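Side-chain contacts in paraflagellar rod component (Trypanosoma brucei, PDB 2Q0X), which is of unknown function but has an alpha/beta-hydrolase fold and is named as a component of the trypanosome paraflagellar rod: residues E62-Q65 with G66-F70; L288-L291 with A292-E296. All coordinates share one frame; numbering follows the deposited sequence.

Contact 1 (E62-Q65 with G66-F70)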
# COMPACT_ATOMS: atom_id res chain seq x y z
N GLU A 62 -1.31 1.64 22.43
CA GLU A 62 -0.93 2.30 23.65
C GLU A 62 -1.43 1.54 24.90
O GLU A 62 -0.67 1.33 25.85
CB GLU A 62 -1.51 3.72 23.63
CG GLU A 62 -0.87 4.69 24.54
CD GLU A 62 -1.39 6.10 24.27
OE1 GLU A 62 -2.57 6.37 24.64
OE2 GLU A 62 -0.62 6.93 23.70
N GLU A 63 -2.70 1.15 24.87
CA GLU A 63 -3.31 0.41 25.98
C GLU A 63 -2.71 -0.98 26.15
O GLU A 63 -2.50 -1.41 27.27
CB GLU A 63 -4.83 0.33 25.82
CG GLU A 63 -5.54 1.65 26.10
CD GLU A 63 -5.34 2.14 27.53
OE1 GLU A 63 -5.37 1.30 28.48
OE2 GLU A 63 -5.16 3.36 27.71
N LEU A 64 -2.41 -1.63 25.03
CA LEU A 64 -1.76 -2.95 25.00
C LEU A 64 -0.31 -2.95 25.49
O LEU A 64 0.21 -4.00 25.86
CB LEU A 64 -1.78 -3.52 23.56
CG LEU A 64 -3.13 -4.03 23.03
CD1 LEU A 64 -3.06 -4.27 21.53
CD2 LEU A 64 -3.54 -5.29 23.78
N GLN A 65 0.33 -1.79 25.46
CA GLN A 65 1.77 -1.66 25.71
C GLN A 65 2.18 -2.29 27.04
O GLN A 65 1.55 -2.05 28.07
CB GLN A 65 2.17 -0.19 25.70
CG GLN A 65 3.67 0.03 25.72
CD GLN A 65 4.11 0.86 26.89
OE1 GLN A 65 4.62 1.98 26.72
NE2 GLN A 65 3.92 0.32 28.10
N GLY A 66 3.25 -3.08 27.00
CA GLY A 66 3.70 -3.85 28.15
C GLY A 66 3.12 -5.25 28.21
O GLY A 66 3.61 -6.10 28.96
N ASP A 67 2.08 -5.50 27.41
CA ASP A 67 1.32 -6.75 27.50
C ASP A 67 1.29 -7.45 26.14
O ASP A 67 1.71 -8.60 26.03
CB ASP A 67 -0.10 -6.44 28.01
CG ASP A 67 -0.86 -7.68 28.38
OD1 ASP A 67 -0.23 -8.67 28.79
OD2 ASP A 67 -2.11 -7.67 28.28
N TRP A 68 0.82 -6.74 25.11
CA TRP A 68 0.92 -7.20 23.72
C TRP A 68 1.57 -6.13 22.83
O TRP A 68 1.26 -4.94 22.94
CB TRP A 68 -0.47 -7.53 23.15
CG TRP A 68 -1.20 -8.70 23.78
CD1 TRP A 68 -1.95 -8.69 24.92
CD2 TRP A 68 -1.31 -10.04 23.26
NE1 TRP A 68 -2.48 -9.92 25.16
CE2 TRP A 68 -2.11 -10.77 24.15
CE3 TRP A 68 -0.80 -10.68 22.13
CZ2 TRP A 68 -2.43 -12.12 23.94
CZ3 TRP A 68 -1.10 -12.02 21.94
CH2 TRP A 68 -1.90 -12.72 22.84
N ALA A 69 2.46 -6.55 21.94
CA ALA A 69 2.90 -5.70 20.86
C ALA A 69 1.74 -5.56 19.87
O ALA A 69 0.79 -6.33 19.93
CB ALA A 69 4.15 -6.27 20.18
N PHE A 70 1.81 -4.56 19.00
CA PHE A 70 0.81 -4.33 17.97
C PHE A 70 1.55 -4.26 16.63
O PHE A 70 2.42 -3.42 16.45
CB PHE A 70 -0.00 -3.04 18.23
CG PHE A 70 -1.24 -2.93 17.36
CD1 PHE A 70 -1.33 -1.96 16.36
CD2 PHE A 70 -2.31 -3.80 17.53
CE1 PHE A 70 -2.45 -1.86 15.55
CE2 PHE A 70 -3.43 -3.71 16.72
CZ PHE A 70 -3.49 -2.73 15.71

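Contact 2 (L288-L291 with A292-E296)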
# COMPACT_ATOMS: atom_id res chain seq x y z
N LEU A 288 -9.36 -5.40 24.64
CA LEU A 288 -8.58 -5.52 25.88
C LEU A 288 -9.19 -6.52 26.86
O LEU A 288 -8.47 -7.32 27.45
CB LEU A 288 -8.46 -4.16 26.57
CG LEU A 288 -7.37 -3.20 26.07
CD1 LEU A 288 -7.52 -1.87 26.80
CD2 LEU A 288 -5.99 -3.79 26.30
N GLN A 289 -10.51 -6.44 27.05
CA GLN A 289 -11.25 -7.31 27.97
C GLN A 289 -11.23 -8.76 27.49
O GLN A 289 -11.08 -9.68 28.27
CB GLN A 289 -12.69 -6.81 28.13
CG GLN A 289 -13.56 -7.60 29.14
CD GLN A 289 -13.32 -7.19 30.60
OE1 GLN A 289 -12.32 -6.55 30.94
NE2 GLN A 289 -14.26 -7.56 31.47
N PHE A 290 -11.37 -8.96 26.19
CA PHE A 290 -11.25 -10.28 25.59
C PHE A 290 -9.86 -10.89 25.84
O PHE A 290 -9.73 -12.01 26.29
CB PHE A 290 -11.51 -10.18 24.08
CG PHE A 290 -11.15 -11.43 23.32
CD1 PHE A 290 -10.07 -11.44 22.45
CD2 PHE A 290 -11.88 -12.59 23.48
CE1 PHE A 290 -9.73 -12.60 21.75
CE2 PHE A 290 -11.53 -13.74 22.79
CZ PHE A 290 -10.46 -13.73 21.92
N LEU A 291 -8.82 -10.13 25.53
CA LEU A 291 -7.47 -10.62 25.74
C LEU A 291 -7.20 -10.90 27.22
O LEU A 291 -6.62 -11.93 27.56
CB LEU A 291 -6.43 -9.66 25.14
CG LEU A 291 -6.43 -9.56 23.60
CD1 LEU A 291 -5.48 -8.46 23.13
CD2 LEU A 291 -6.08 -10.90 22.91
N ALA A 292 -7.66 -10.00 28.09
CA ALA A 292 -7.51 -10.15 29.53
C ALA A 292 -8.28 -11.36 30.07
O ALA A 292 -7.73 -12.18 30.80
CB ALA A 292 -7.96 -8.86 30.25
N ASP A 293 -9.56 -11.47 29.71
CA ASP A 293 -10.39 -12.57 30.19
C ASP A 293 -9.85 -13.95 29.77
O ASP A 293 -9.90 -14.90 30.55
CB ASP A 293 -11.85 -12.43 29.74
CG ASP A 293 -12.61 -11.33 30.48
OD1 ASP A 293 -12.19 -10.87 31.57
OD2 ASP A 293 -13.67 -10.94 29.96
N GLU A 294 -9.33 -14.05 28.55
CA GLU A 294 -8.80 -15.33 28.08
C GLU A 294 -7.49 -15.71 28.77
O GLU A 294 -7.22 -16.90 28.92
CB GLU A 294 -8.61 -15.33 26.55
CG GLU A 294 -9.90 -15.18 25.77
CD GLU A 294 -10.97 -16.21 26.14
OE1 GLU A 294 -10.62 -17.34 26.49
OE2 GLU A 294 -12.17 -15.88 26.06
N ASP A 295 -6.68 -14.71 29.15
CA ASP A 295 -5.50 -14.95 29.99
C ASP A 295 -5.90 -15.53 31.34
O ASP A 295 -5.23 -16.41 31.86
CB ASP A 295 -4.73 -13.65 30.28
CG ASP A 295 -4.00 -13.09 29.08
OD1 ASP A 295 -3.63 -13.84 28.15
OD2 ASP A 295 -3.76 -11.87 29.08
N GLU A 296 -6.97 -14.97 31.92
CA GLU A 296 -7.49 -15.41 33.22
C GLU A 296 -7.98 -16.84 33.11
O GLU A 296 -7.60 -17.68 33.91
CB GLU A 296 -8.66 -14.52 33.72

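Contact 1 (E62-Q65 with G66-F70)
The rings of Trp68 and Phe70 each take one methyl of Leu64, and neither methyl meets its ring squarely. Leu64 CD2 slants in at the pyrrole side of the indole, 3.9 Å from Trp68 CD1, and is equally near the methylene Trp68 CB. The other branch reaches the phenyl ring, with Leu64 CD1 4.1 Å from Phe70 CD2. Beyond the leucine, the indole has a cation-pi partner in Arg39, while the Phe70 ring packs edge-to-face with that of Phe57. A chi1 of -73° sets the leucine CG beside its backbone N, and from there the two methyls part, CD2 to Trp68 and CD1 to Phe70. The third flat group, the amide of Gln65, belongs to a side chain that lies along the backbone through its aliphatic part, Gln65 CG 3.4 Å from Gly66 N, before the chain bends at chi2.

This is the link between helix 57-64 and strand 69-73, the second half of a beta-alpha-beta crossover that starts at strand 40-44. The helix ends at Leu64, and Leu64 to Asp67 form a type II beta turn, with Gly66 in the third position at a positive phi of 91°. The turn closes through Asp67 N, 2.9 Å from Leu64 O and lying in the carbonyl plane. Trp68 N gives the same oxygen a second, straighter hydrogen bond, also 2.9 Å from Leu64 O but tilted from that plane. One carbonyl at the helix end is therefore gripped by two consecutive amides, which probably helps set the direction in which the chain leaves the helix. Asp67 CB rests 3.3 Å from Leu64 O, and its carboxylate turns elsewhere, to a salt bridge with Arg39. The Phe70 side chain packs on helix 57-64 at Leu60 and Ala61.

Contact 2 (L288-L291 with A292-E296)
Phe290 and Glu294, one helical turn apart, lean across each other, the phenyl ring and the carboxylate plane 50° apart. The nearest approach is made by the methylene of the glutamate: Glu294 CG lies 3.7 Å from Phe290 CE2, and Glu294 OE2 stays a little farther off, at 4.0 Å from the same carbon. Glu294 CG also presses on the backbone, 3.2 Å from Phe290 O. A bend at chi2 (-54°) folds the acid back beside the ring instead of letting it run straight out, and its OE1 is taken up in a salt bridge with Arg259.

Gln289 and Asp293 repeat the i to i+4 spacing on an exposed face, but their amide and carboxylate are turned 65° apart. They meet through the aliphatic part of the glutamine, Gln289 CG coming 3.4 Å from Asp293 OD2, while Gln289 NE2 is 3.7 Å from that oxygen. Asp293 OD2 also comes within 3.3 Å of Gln289 O, two acceptors close together without a bond. Asp295 does likewise: its OD2 is 3.2 Å from Leu291 O. Its OD1 is held by salt bridges to Arg137 and Arg39, and the two arginines would be expected to stabilise the negative charge of the carboxylate. Along the backbone, the amides of Ala292, Asp293, Glu294 and Asp295 bond to the carbonyls four residues earlier, in regular alpha-helical fashion.

These residues belong to helix 280-299, the last helix modelled, and its sides face different parts of the fold. Phe290 is buried against Ile139 and Arg137 of strand 135-143 and against Pro226, which Glu294 touches too, whereas Leu288 and Leu291 turn to helix 57-64.

How the contacts relate
Contact 1 comes first along the chain, at the exit of helix 57-64 into strand 69-73 of the central mixed sheet; contact 2 follows more than two hundred residues later, within helix 280-299. Their centres are nonetheless about 13 Å apart, on the same side of the chain's centre, and they touch directly. Leu64 CD2 lies 3.8 Å from Leu291 CD1, and Glu63 CB is 3.6 Å from Leu288 CD1. Arg39 spans the two, pairing with Asp67 and with Asp295. Together they bring the last modelled helix against an early crossover helix, as in other alpha/beta-hydrolase folds, so that distant parts of the sequence share one apolar interface with charged pairs nearby.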